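Long-range contacts in predicted ATPase of the ABC class (Vibrio vulnificus, PDB 5D6A), which probably binds and hydrolyses ATP as a member of the ABC class of ATPases, captured here with the ATP analogue AMP-PNP: residues V311-Y319 with P455-A463; L390-R398 with G413-N421. One frame throughout, in Å; residues are numbered along the deposited sequence.

Both contacts lie in the P-loop domain, on the same side of the chain's centre, with about 20 Å between their centres. Contact 2 is nested along the chain inside the long loop closed by contact 1: 311-319 comes first, then 390-398 and 413-421, and finally 455-463. Contact 2 packs helix 390-401 against the loop entering strand 421-425, beside the mixed sheet that also holds strands 260-264 and 404-408. Contact 1 joins two mostly irregular segments on another side of that helix. Helix 390-401 connects them: Arg-393 NE makes a weak hydrogen bond to Asn-318 O, and Gln-396 packs on Leu-456. The helix is thus packed by 413-421 and, on a different side, by the segments of contact 1.

Contact 1 (V311-Y319 with P455-A463); sequences VHHLNLSNY and PLVTFPPRA
His-312 and Arg-462 meet through backbone and guanidinium: NH1 of Arg-462 donates to His-312 O at 2.7 Å, in the guanidinium plane and on a carbonyl lone pair. Water 1 adds a second bridge, accepting from His-312 N and from the same NH1. CD of Arg-462 lies beside the His-313 carbonyl, and the bend beyond it at chi3 (-64°) turns the guanidinium toward His-312 O. Next in sequence, Leu-314 places CD1 over one guanidinium face, 3.9 Å from Arg-462 CZ. Beyond the segments NH2 of Arg-462 forms a salt bridge with Glu-352 and a hydrogen bond with Asn-564, while Phe-571 supplies a cation-pi partner, so the arginine is gripped from several sides.

The amide of Asn-315 spreads over one face of the Phe-459 ring, the two planes 30° apart, and its CB makes a CH-pi contact 4.2 Å from the ring centroid of Phe-459. Val-457 O sits over the opposite face. OD1 of Asn-315 is held by Ser-317 N at 2.9 Å and by Ser-317 OG at 2.7 Å, a double grip that limits rotation of the amide above the ring. Asn-318 then reaches the backbone of Val-457 with both ends of its amide. ND2 gives a nearly straight bond to Val-457 O (2.8 Å, 172° at the hydrogen), whereas OD1 takes Val-457 N at 3.3 Å from above its carbonyl plane. CD1 of Leu-456 packs beside this amide, and the Tyr-319 hydroxyl lies near the same methyl. An Asx turn at Asn-315, after a G1 beta bulge in which His-313 and Leu-314 both face Phe-332, shapes the loop that 455-463 packs on, within the P-loop domain.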
ATOM      1  N   VAL A 311       2.682   5.971  17.508  1.00 37.26           N
ATOM      2  CA  VAL A 311       3.548   5.271  18.459  1.00 36.72           C
ATOM      3  C   VAL A 311       3.019   5.588  19.846  1.00 36.88           C
ATOM      4  O   VAL A 311       2.752   6.749  20.149  1.00 37.13           O
ATOM      5  CB  VAL A 311       5.013   5.731  18.345  1.00 37.33           C
ATOM      6  CG1 VAL A 311       5.881   5.027  19.381  1.00 37.12           C
ATOM      7  CG2 VAL A 311       5.538   5.478  16.939  1.00 37.10           C
ATOM      8  N   HIS A 312       2.873   4.568  20.688  1.00 36.85           N
ATOM      9  CA  HIS A 312       2.296   4.767  22.021  1.00 37.78           C
ATOM     10  C   HIS A 312       3.242   4.581  23.212  1.00 37.58           C
ATOM     11  O   HIS A 312       3.771   3.495  23.436  1.00 36.23           O
ATOM     12  CB  HIS A 312       1.100   3.834  22.208  1.00 37.72           C
ATOM     13  CG  HIS A 312       0.000   4.050  21.216  1.00 37.96           C
ATOM     14  ND1 HIS A 312      -0.859   5.126  21.281  1.00 38.58           N
ATOM     15  CD2 HIS A 312      -0.406   3.307  20.160  1.00 37.43           C
ATOM     16  CE1 HIS A 312      -1.737   5.045  20.298  1.00 38.76           C
ATOM     17  NE2 HIS A 312      -1.485   3.949  19.603  1.00 37.86           N
ATOM     18  N   HIS A 313       3.425   5.661  23.970  1.00 38.26           N
ATOM     19  CA  HIS A 313       4.227   5.666  25.191  1.00 39.74           C
ATOM     20  C   HIS A 313       5.387   4.673  25.191  1.00 39.43           C
ATOM     21  O   HIS A 313       5.547   3.882  26.123  1.00 39.45           O
ATOM     22  CB  HIS A 313       3.297   5.403  26.376  1.00 40.90           C
ATOM     23  CG  HIS A 313       2.183   6.395  26.479  1.00 42.34           C
ATOM     24  ND1 HIS A 313       2.307   7.586  27.159  1.00 44.54           N
ATOM     25  CD2 HIS A 313       0.933   6.387  25.957  1.00 42.29           C
ATOM     26  CE1 HIS A 313       1.177   8.264  27.067  1.00 45.05           C
ATOM     27  NE2 HIS A 313       0.328   7.559  26.341  1.00 43.90           N
ATOM     28  N   LEU A 314       6.203   4.749  24.145  1.00 39.08           N
ATOM     29  CA  LEU A 314       7.343   3.864  23.966  1.00 38.95           C
ATOM     30  C   LEU A 314       8.629   4.571  24.374  1.00 40.55           C
ATOM     31  O   LEU A 314       8.792   5.765  24.116  1.00 42.20           O
ATOM     32  CB  LEU A 314       7.420   3.450  22.498  1.00 38.35           C
ATOM     33  CG  LEU A 314       8.438   2.393  22.079  1.00 38.23           C
ATOM     34  CD1 LEU A 314       8.156   1.067  22.773  1.00 38.13           C
ATOM     35  CD2 LEU A 314       8.397   2.219  20.569  1.00 37.53           C
ATOM     36  N   ASN A 315       9.535   3.830  25.012  1.00 41.09           N
ATOM     37  CA  ASN A 315      10.819   4.371  25.460  1.00 42.45           C
ATOM     38  C   ASN A 315      11.868   4.188  24.371  1.00 42.82           C
ATOM     39  O   ASN A 315      12.238   3.062  24.046  1.00 42.77           O
ATOM     40  CB  ASN A 315      11.264   3.673  26.753  1.00 43.12           C
ATOM     41  CG  ASN A 315      12.531   4.275  27.355  1.00 44.45           C
ATOM     42  OD1 ASN A 315      13.283   4.986  26.691  1.00 44.42           O
ATOM     43  ND2 ASN A 315      12.770   3.983  28.625  1.00 45.30           N
ATOM     44  N   LEU A 316      12.349   5.298  23.817  1.00 44.15           N
ATOM     45  CA  LEU A 316      13.345   5.258  22.753  1.00 45.38           C
ATOM     46  C   LEU A 316      14.696   5.822  23.203  1.00 47.11           C
ATOM     47  O   LEU A 316      15.517   6.217  22.372  1.00 48.92           O
ATOM     48  CB  LEU A 316      12.829   6.041  21.546  1.00 46.04           C
ATOM     49  CG  LEU A 316      11.454   5.605  21.031  1.00 46.22           C
ATOM     50  CD1 LEU A 316      11.022   6.457  19.845  1.00 46.50           C
ATOM     51  CD2 LEU A 316      11.460   4.133  20.652  1.00 45.84           C
ATOM     52  N   SER A 317      14.930   5.837  24.512  1.00 47.41           N
ATOM     53  CA  SER A 317      16.175   6.369  25.074  1.00 48.20           C
ATOM     54  C   SER A 317      17.426   5.749  24.462  1.00 47.46           C
ATOM     55  O   SER A 317      18.438   6.424  24.312  1.00 49.00           O
ATOM     56  CB  SER A 317      16.205   6.164  26.591  1.00 49.10           C
ATOM     57  OG  SER A 317      15.126   6.835  27.214  1.00 49.88           O
ATOM     58  N   ASN A 318      17.354   4.470  24.111  1.00 46.26           N
ATOM     59  CA  ASN A 318      18.501   3.771  23.528  1.00 47.10           C
ATOM     60  C   ASN A 318      18.873   4.232  22.123  1.00 47.62           C
ATOM     61  O   ASN A 318      19.965   3.930  21.649  1.00 49.21           O
ATOM     62  CB  ASN A 318      18.256   2.261  23.505  1.00 46.21           C
ATOM     63  CG  ASN A 318      18.126   1.664  24.893  1.00 47.01           C
ATOM     64  OD1 ASN A 318      18.526   2.270  25.889  1.00 49.35           O
ATOM     65  ND2 ASN A 318      17.578   0.459  24.965  1.00 46.04           N
ATOM     66  N   TYR A 319      17.979   4.959  21.458  1.00 47.56           N
ATOM     67  CA  TYR A 319      18.256   5.414  20.096  1.00 48.58           C
ATOM     68  C   TYR A 319      18.108   6.924  19.957  1.00 51.22           C
ATOM     69  O   TYR A 319      19.027   7.597  19.490  1.00 54.47           O
ATOM     70  CB  TYR A 319      17.348   4.675  19.113  1.00 47.10           C
ATOM     71  CG  TYR A 319      17.429   3.174  19.294  1.00 45.91           C
ATOM     72  CD1 TYR A 319      18.519   2.458  18.814  1.00 46.22           C
ATOM     73  CD2 TYR A 319      16.429   2.476  19.969  1.00 44.35           C
ATOM     74  CE1 TYR A 319      18.608   1.088  18.989  1.00 45.48           C
ATOM     75  CE2 TYR A 319      16.510   1.106  20.145  1.00 43.65           C
ATOM     76  CZ  TYR A 319      17.603   0.419  19.654  1.00 44.24           C
ATOM     77  OH  TYR A 319      17.701  -0.941  19.821  1.00 44.12           O
ATOM     78  N   PRO A 455      25.510   2.209  27.471  1.00 83.13           N
ATOM     79  CA  PRO A 455      24.891   0.911  27.758  1.00 79.34           C
ATOM     80  C   PRO A 455      23.459   0.760  27.247  1.00 73.35           C
ATOM     81  O   PRO A 455      22.615   1.612  27.516  1.00 73.42           O
ATOM     82  CB  PRO A 455      24.906   0.856  29.285  1.00 82.64           C
ATOM     83  CG  PRO A 455      24.791   2.281  29.703  1.00 85.39           C
ATOM     84  CD  PRO A 455      25.488   3.099  28.648  1.00 86.14           C
ATOM     85  N   LEU A 456      23.202  -0.324  26.519  1.00 68.53           N
ATOM     86  CA  LEU A 456      21.869  -0.613  25.997  1.00 63.70           C
ATOM     87  C   LEU A 456      20.984  -1.021  27.169  1.00 62.92           C
ATOM     88  O   LEU A 456      21.210  -2.060  27.783  1.00 64.23           O
ATOM     89  CB  LEU A 456      21.930  -1.743  24.969  1.00 60.82           C
ATOM     90  CG  LEU A 456      20.616  -2.149  24.300  1.00 57.64           C
ATOM     91  CD1 LEU A 456      20.100  -1.026  23.418  1.00 56.85           C
ATOM     92  CD2 LEU A 456      20.801  -3.412  23.476  1.00 56.07           C
ATOM     93  N   VAL A 457      19.975  -0.208  27.471  1.00 61.23           N
ATOM     94  CA  VAL A 457      19.093  -0.458  28.612  1.00 60.01           C
ATOM     95  C   VAL A 457      17.838  -1.257  28.250  1.00 56.13           C
ATOM     96  O   VAL A 457      17.134  -0.928  27.300  1.00 53.72           O
ATOM     97  CB  VAL A 457      18.657   0.873  29.262  1.00 61.52           C
ATOM     98  CG1 VAL A 457      17.807   0.617  30.502  1.00 62.22           C
ATOM     99  CG2 VAL A 457      19.877   1.711  29.616  1.00 64.28           C
ATOM    100  N   THR A 458      17.576  -2.309  29.023  1.00 55.90           N
ATOM    101  CA  THR A 458      16.388  -3.142  28.854  1.00 52.96           C
ATOM    102  C   THR A 458      15.279  -2.519  29.696  1.00 52.99           C
ATOM    103  O   THR A 458      15.527  -2.097  30.824  1.00 55.57           O
ATOM    104  CB  THR A 458      16.645  -4.588  29.325  1.00 53.27           C
ATOM    105  OG1 THR A 458      17.648  -5.191  28.497  1.00 52.18           O
ATOM    106  CG2 THR A 458      15.368  -5.426  29.259  1.00 51.41           C
ATOM    107  N   PHE A 459      14.064  -2.463  29.154  1.00 50.57           N
ATOM    108  CA  PHE A 459      12.937  -1.855  29.867  1.00 50.63           C
ATOM    109  C   PHE A 459      11.794  -2.835  30.096  1.00 49.53           C
ATOM    110  O   PHE A 459      11.640  -3.805  29.346  1.00 47.88           O
ATOM    111  CB  PHE A 459      12.380  -0.672  29.068  1.00 49.37           C
ATOM    112  CG  PHE A 459      13.425   0.290  28.595  1.00 50.27           C
ATOM    113  CD1 PHE A 459      14.027   1.171  29.478  1.00 52.84           C
ATOM    114  CD2 PHE A 459      13.793   0.329  27.257  1.00 48.47           C
ATOM    115  CE1 PHE A 459      14.992   2.061  29.041  1.00 54.12           C
ATOM    116  CE2 PHE A 459      14.756   1.219  26.814  1.00 49.68           C
ATOM    117  CZ  PHE A 459      15.355   2.089  27.708  1.00 52.41           C
ATOM    118  N   PRO A 460      10.979  -2.589  31.139  1.00 51.01           N
ATOM    119  CA  PRO A 460       9.815  -3.442  31.350  1.00 49.80           C
ATOM    120  C   PRO A 460       8.806  -3.177  30.233  1.00 47.63           C
ATOM    121  O   PRO A 460       8.696  -2.038  29.778  1.00 47.64           O
ATOM    122  CB  PRO A 460       9.266  -2.974  32.702  1.00 51.76           C
ATOM    123  CG  PRO A 460       9.791  -1.593  32.881  1.00 53.73           C
ATOM    124  CD  PRO A 460      11.129  -1.579  32.204  1.00 53.74           C
ATOM    125  N   PRO A 461       8.070  -4.212  29.789  1.00 45.96           N
ATOM    126  CA  PRO A 461       7.122  -3.971  28.703  1.00 43.77           C
ATOM    127  C   PRO A 461       6.019  -3.002  29.102  1.00 44.45           C
ATOM    128  O   PRO A 461       5.674  -2.909  30.281  1.00 47.43           O
ATOM    129  CB  PRO A 461       6.530  -5.365  28.419  1.00 42.61           C
ATOM    130  CG  PRO A 461       7.364  -6.341  29.185  1.00 43.64           C
ATOM    131  CD  PRO A 461       7.962  -5.580  30.323  1.00 45.95           C
ATOM    132  N   ARG A 462       5.484  -2.277  28.125  1.00 43.38           N
ATOM    133  CA  ARG A 462       4.395  -1.344  28.377  1.00 44.61           C
ATOM    134  C   ARG A 462       3.147  -2.139  28.709  1.00 43.48           C
ATOM    135  O   ARG A 462       2.887  -3.176  28.099  1.00 42.51           O
ATOM    136  CB  ARG A 462       4.094  -0.507  27.136  1.00 44.14           C
ATOM    137  CG  ARG A 462       5.223   0.380  26.643  1.00 45.20           C
ATOM    138  CD  ARG A 462       4.914   0.861  25.230  1.00 44.48           C
ATOM    139  NE  ARG A 462       4.859  -0.266  24.295  1.00 42.66           N
ATOM    140  CZ  ARG A 462       4.437  -0.197  23.034  1.00 42.57           C
ATOM    141  NH1 ARG A 462       4.003   0.951  22.521  1.00 44.29           N
ATOM    142  NH2 ARG A 462       4.432  -1.290  22.283  1.00 41.39           N
ATOM    143  N   ALA A 463       2.373  -1.655  29.669  1.00 44.18           N
ATOM    144  CA  ALA A 463       1.132  -2.319  30.021  1.00 44.20           C
ATOM    145  C   ALA A 463       0.062  -1.921  29.003  1.00 42.81           C
ATOM    146  O   ALA A 463       0.061  -0.795  28.510  1.00 43.11           O
ATOM    147  CB  ALA A 463       0.705  -1.935  31.428  1.00 46.33           C
TER
HETATM  148  O   HOH W   1       3.115   2.066  19.662  1.00 38.49           O

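Contact 2 (L390-R398 with G413-N421)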
ATOM      1  N   LEU A 390      21.902   2.748  14.538  1.00 64.65           N
ATOM      2  CA  LEU A 390      21.901   1.309  14.789  1.00 63.37           C
ATOM      3  C   LEU A 390      23.306   0.711  14.861  1.00 64.01           C
ATOM      4  O   LEU A 390      23.581  -0.125  15.720  1.00 65.24           O
ATOM      5  CB  LEU A 390      21.080   0.589  13.714  1.00 61.51           C
ATOM      6  CG  LEU A 390      21.028  -0.940  13.791  1.00 60.80           C
ATOM      7  CD1 LEU A 390      20.510  -1.416  15.142  1.00 60.74           C
ATOM      8  CD2 LEU A 390      20.177  -1.497  12.661  1.00 59.49           C
ATOM      9  N   VAL A 391      24.192   1.145  13.970  1.00 64.28           N
ATOM     10  CA  VAL A 391      25.564   0.630  13.937  1.00 65.26           C
ATOM     11  C   VAL A 391      26.212   0.597  15.334  1.00 66.93           C
ATOM     12  O   VAL A 391      27.002  -0.300  15.634  1.00 68.05           O
ATOM     13  CB  VAL A 391      26.446   1.432  12.945  1.00 66.62           C
ATOM     14  CG1 VAL A 391      26.534   2.899  13.347  1.00 68.53           C
ATOM     15  CG2 VAL A 391      27.835   0.819  12.835  1.00 68.26           C
ATOM     16  N   ASP A 392      25.863   1.562  16.182  1.00 67.26           N
ATOM     17  CA  ASP A 392      26.405   1.634  17.543  1.00 69.42           C
ATOM     18  C   ASP A 392      25.673   0.702  18.521  1.00 68.15           C
ATOM     19  O   ASP A 392      26.258   0.246  19.505  1.00 68.32           O
ATOM     20  CB  ASP A 392      26.348   3.077  18.071  1.00 71.76           C
ATOM     21  CG  ASP A 392      27.231   4.038  17.276  1.00 73.77           C
ATOM     22  OD1 ASP A 392      28.092   3.572  16.502  1.00 74.79           O
ATOM     23  OD2 ASP A 392      27.073   5.267  17.442  1.00 74.43           O
ATOM     24  N   ARG A 393      24.398   0.426  18.252  1.00 65.51           N
ATOM     25  CA  ARG A 393      23.595  -0.429  19.129  1.00 64.23           C
ATOM     26  C   ARG A 393      23.503  -1.876  18.666  1.00 62.81           C
ATOM     27  O   ARG A 393      23.407  -2.785  19.487  1.00 65.91           O
ATOM     28  CB  ARG A 393      22.175   0.128  19.259  1.00 62.80           C
ATOM     29  CG  ARG A 393      22.087   1.501  19.903  1.00 64.88           C
ATOM     30  CD  ARG A 393      22.615   1.491  21.329  1.00 66.58           C
ATOM     31  NE  ARG A 393      22.356   2.754  22.012  1.00 68.54           N
ATOM     32  CZ  ARG A 393      22.725   3.027  23.262  1.00 71.44           C
ATOM     33  NH1 ARG A 393      23.385   2.126  23.983  1.00 72.85           N
ATOM     34  NH2 ARG A 393      22.435   4.209  23.793  1.00 73.37           N
ATOM     35  N   ILE A 394      23.529  -2.089  17.357  1.00 60.91           N
ATOM     36  CA  ILE A 394      23.405  -3.436  16.798  1.00 58.55           C
ATOM     37  C   ILE A 394      24.366  -4.435  17.442  1.00 58.19           C
ATOM     38  O   ILE A 394      24.002  -5.592  17.658  1.00 57.44           O
ATOM     39  CB  ILE A 394      23.602  -3.431  15.268  1.00 58.89           C
ATOM     40  CG1 ILE A 394      23.180  -4.777  14.672  1.00 57.30           C
ATOM     41  CG2 ILE A 394      25.037  -3.061  14.905  1.00 61.78           C
ATOM     42  CD1 ILE A 394      23.326  -4.846  13.169  1.00 57.41           C
ATOM     43  N   GLY A 395      25.584  -3.992  17.743  1.00 59.16           N
ATOM     44  CA  GLY A 395      26.575  -4.851  18.379  1.00 59.56           C
ATOM     45  C   GLY A 395      26.135  -5.240  19.777  1.00 59.31           C
ATOM     46  O   GLY A 395      26.306  -6.382  20.201  1.00 59.25           O
ATOM     47  N   GLN A 396      25.554  -4.277  20.488  1.00 59.09           N
ATOM     48  CA  GLN A 396      25.069  -4.499  21.848  1.00 59.81           C
ATOM     49  C   GLN A 396      23.853  -5.430  21.866  1.00 57.11           C
ATOM     50  O   GLN A 396      23.702  -6.232  22.785  1.00 58.20           O
ATOM     51  CB  GLN A 396      24.754  -3.159  22.519  1.00 61.46           C
ATOM     52  CG  GLN A 396      25.990  -2.285  22.708  1.00 64.94           C
ATOM     53  CD  GLN A 396      25.682  -0.896  23.241  1.00 66.71           C
ATOM     54  OE1 GLN A 396      24.566  -0.398  23.113  1.00 66.58           O
ATOM     55  NE2 GLN A 396      26.687  -0.255  23.823  1.00 70.57           N
ATOM     56  N   LEU A 397      22.997  -5.330  20.851  1.00 53.89           N
ATOM     57  CA  LEU A 397      21.821  -6.195  20.752  1.00 51.43           C
ATOM     58  C   LEU A 397      22.232  -7.662  20.723  1.00 51.72           C
ATOM     59  O   LEU A 397      21.542  -8.527  21.257  1.00 52.71           O
ATOM     60  CB  LEU A 397      21.015  -5.880  19.489  1.00 49.54           C
ATOM     61  CG  LEU A 397      20.293  -4.537  19.379  1.00 49.38           C
ATOM     62  CD1 LEU A 397      19.701  -4.380  17.988  1.00 48.19           C
ATOM     63  CD2 LEU A 397      19.200  -4.404  20.428  1.00 49.18           C
ATOM     64  N   ARG A 398      23.364  -7.928  20.082  1.00 51.93           N
ATOM     65  CA  ARG A 398      23.897  -9.275  19.961  1.00 52.00           C
ATOM     66  C   ARG A 398      24.554  -9.756  21.245  1.00 54.54           C
ATOM     67  O   ARG A 398      24.232 -10.824  21.756  1.00 54.90           O
ATOM     68  CB  ARG A 398      24.944  -9.291  18.852  1.00 52.73           C
ATOM     69  CG  ARG A 398      25.693 -10.601  18.673  1.00 54.09           C
ATOM     70  CD  ARG A 398      26.825 -10.393  17.687  1.00 55.23           C
ATOM     71  NE  ARG A 398      27.800  -9.440  18.214  1.00 57.59           N
ATOM     72  CZ  ARG A 398      28.770  -8.872  17.502  1.00 58.73           C
ATOM     73  NH1 ARG A 398      28.901  -9.132  16.209  1.00 57.55           N
ATOM     74  NH2 ARG A 398      29.603  -8.020  18.087  1.00 61.49           N
ATOM     75  N   GLY A 413      29.558   1.205   4.762  1.00 87.42           N
ATOM     76  CA  GLY A 413      30.617   0.230   5.025  1.00 86.97           C
ATOM     77  C   GLY A 413      31.122   0.162   6.453  1.00 86.20           C
ATOM     78  O   GLY A 413      31.961  -0.681   6.770  1.00 85.82           O
ATOM     79  N   ASP A 414      30.619   1.035   7.321  1.00 85.35           N
ATOM     80  CA  ASP A 414      31.055   1.038   8.723  1.00 86.10           C
ATOM     81  C   ASP A 414      30.494  -0.150   9.525  1.00 79.55           C
ATOM     82  O   ASP A 414      30.948  -0.421  10.639  1.00 79.84           O
ATOM     83  CB  ASP A 414      30.730   2.378   9.398  1.00 90.85           C
ATOM     84  CG  ASP A 414      29.275   2.773   9.258  1.00 93.15           C
ATOM     85  OD1 ASP A 414      28.517   2.043   8.583  1.00 95.11           O
ATOM     86  OD2 ASP A 414      28.891   3.823   9.814  1.00 98.97           O
ATOM     87  N   TYR A 415      29.512  -0.849   8.956  1.00 71.73           N
ATOM     88  CA  TYR A 415      28.946  -2.042   9.593  1.00 66.73           C
ATOM     89  C   TYR A 415      29.884  -3.242   9.486  1.00 66.24           C
ATOM     90  O   TYR A 415      29.818  -4.156  10.303  1.00 65.09           O
ATOM     91  CB  TYR A 415      27.608  -2.424   8.960  1.00 62.90           C
ATOM     92  CG  TYR A 415      26.418  -1.650   9.456  1.00 60.10           C
ATOM     93  CD1 TYR A 415      26.106  -0.400   8.939  1.00 60.76           C
ATOM     94  CD2 TYR A 415      25.582  -2.187  10.425  1.00 58.02           C
ATOM     95  CE1 TYR A 415      25.001   0.303   9.391  1.00 59.92           C
ATOM     96  CE2 TYR A 415      24.478  -1.496  10.881  1.00 57.32           C
ATOM     97  CZ  TYR A 415      24.191  -0.253  10.363  1.00 58.17           C
ATOM     98  OH  TYR A 415      23.090   0.432  10.819  1.00 57.91           O
ATOM     99  N   LEU A 416      30.743  -3.239   8.469  1.00 67.61           N
ATOM    100  CA  LEU A 416      31.690  -4.338   8.238  1.00 68.87           C
ATOM    101  C   LEU A 416      32.558  -4.639   9.456  1.00 69.88           C
ATOM    102  O   LEU A 416      33.032  -5.764   9.629  1.00 69.77           O
ATOM    103  CB  LEU A 416      32.608  -4.010   7.056  1.00 70.84           C
ATOM    104  CG  LEU A 416      31.957  -3.801   5.691  1.00 70.62           C
ATOM    105  CD1 LEU A 416      33.009  -3.372   4.678  1.00 73.41           C
ATOM    106  CD2 LEU A 416      31.238  -5.061   5.234  1.00 68.90           C
ATOM    107  N   ASP A 417      32.762  -3.625  10.290  1.00 70.67           N
ATOM    108  CA  ASP A 417      33.595  -3.755  11.474  1.00 72.33           C
ATOM    109  C   ASP A 417      32.969  -4.666  12.535  1.00 69.51           C
ATOM    110  O   ASP A 417      33.629  -5.574  13.044  1.00 69.98           O
ATOM    111  CB  ASP A 417      33.868  -2.362  12.054  1.00 75.45           C
ATOM    112  CG  ASP A 417      34.977  -2.358  13.092  1.00 79.81           C
ATOM    113  OD1 ASP A 417      35.696  -3.372  13.232  1.00 81.63           O
ATOM    114  OD2 ASP A 417      35.143  -1.316  13.759  1.00 82.92           O
ATOM    115  N   VAL A 418      31.696  -4.435  12.845  1.00 65.65           N
ATOM    116  CA  VAL A 418      31.005  -5.209  13.888  1.00 63.79           C
ATOM    117  C   VAL A 418      30.346  -6.514  13.397  1.00 61.56           C
ATOM    118  O   VAL A 418      29.886  -7.317  14.208  1.00 61.52           O
ATOM    119  CB  VAL A 418      29.941  -4.336  14.605  1.00 62.49           C
ATOM    120  CG1 VAL A 418      28.749  -4.055  13.692  1.00 60.09           C
ATOM    121  CG2 VAL A 418      29.476  -4.994  15.900  1.00 62.43           C
ATOM    122  N   ALA A 419      30.312  -6.737  12.086  1.00 60.11           N
ATOM    123  CA  ALA A 419      29.677  -7.939  11.534  1.00 58.03           C
ATOM    124  C   ALA A 419      30.460  -9.215  11.832  1.00 58.89           C
ATOM    125  O   ALA A 419      31.685  -9.200  11.857  1.00 60.59           O
ATOM    126  CB  ALA A 419      29.488  -7.789  10.033  1.00 57.02           C
ATOM    127  N   ASP A 420      29.737 -10.314  12.057  1.00 58.74           N
ATOM    128  CA  ASP A 420      30.359 -11.616  12.313  1.00 60.64           C
ATOM    129  C   ASP A 420      30.671 -12.280  10.980  1.00 60.27           C
ATOM    130  O   ASP A 420      31.780 -12.774  10.771  1.00 62.65           O
ATOM    131  CB  ASP A 420      29.441 -12.543  13.117  1.00 61.32           C
ATOM    132  CG  ASP A 420      29.007 -11.946  14.441  1.00 62.94           C
ATOM    133  OD1 ASP A 420      28.443 -10.832  14.434  1.00 62.97           O
ATOM    134  OD2 ASP A 420      29.188 -12.609  15.485  1.00 65.92           O
ATOM    135  N   ASN A 421      29.676 -12.310  10.093  1.00 57.17           N
ATOM    136  CA  ASN A 421      29.831 -12.903   8.765  1.00 56.93           C
ATOM    137  C   ASN A 421      29.336 -11.963   7.667  1.00 54.43           C
ATOM    138  O   ASN A 421      28.398 -11.191   7.878  1.00 53.08           O
ATOM    139  CB  ASN A 421      29.085 -14.237   8.676  1.00 56.65           C
ATOM    140  CG  ASN A 421      29.521 -15.221   9.742  1.00 58.36           C
ATOM    141  OD1 ASN A 421      29.466 -14.924  10.934  1.00 59.58           O
ATOM    142  ND2 ASN A 421      29.926 -16.412   9.320  1.00 59.75           N
TER
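Val-391 and Tyr-415, with Gly-395 and Val-418 one turn further along, interlock on the flank of a P-loop NTPase fold, where helix 390-401 lies beside the parallel strands 260-264 and 404-408. The second segment is the connection from strand 404-408 to strand 421-425, its residues 414-418 coiled like a helix but without regular bonding. The Tyr-415 ring slides in beside residues 390-394 of the helix. Val-391 sets CB over one face of the ring, a CH-pi contact 4.0 Å from the Tyr-415 centroid, and turns CG2 toward the Asp-414 carbonyl. Ile-394, extended with CD1 at its tip, closes the edge of the same ring, 4.2 Å from Tyr-415 CE2. The phenol end passes across Leu-390, its OH 3.5 Å from Leu-390 CB, and makes a weak hydrogen bond to Met-370 O.

Val-418 is the next bump. Lacking a side chain, Gly-395 leaves a hollow on the helix surface that receives Val-418 CG2, 3.8 Å from Gly-395 CA. The other methyl, CG1 of Val-418, rests 4.0 Å from Ile-394 CG2, so one methyl of the valine fork fills the glycine hollow and the other lies against Ile-394. Ile-394 also reaches inward to Thr-405 and Ile-407 of strand 404-408. Nearby, Leu-416 packs on Leu-379 of the second subunit, another copy of this protein.

Arg-398 closes the row, its chain running past Val-418 in the opposite sense with NH2 beside CG2. NH1 donates to Val-418 O at 2.9 Å, nearly along the C=O axis, and forms a salt bridge with Asp-420. Guanidinium and carboxylate planes stand 76° apart, and Asp-420 OD1, which also accepts from Ile-260 N, is met by Arg-398 NH1 from the syn side, 34° out of the carboxylate plane.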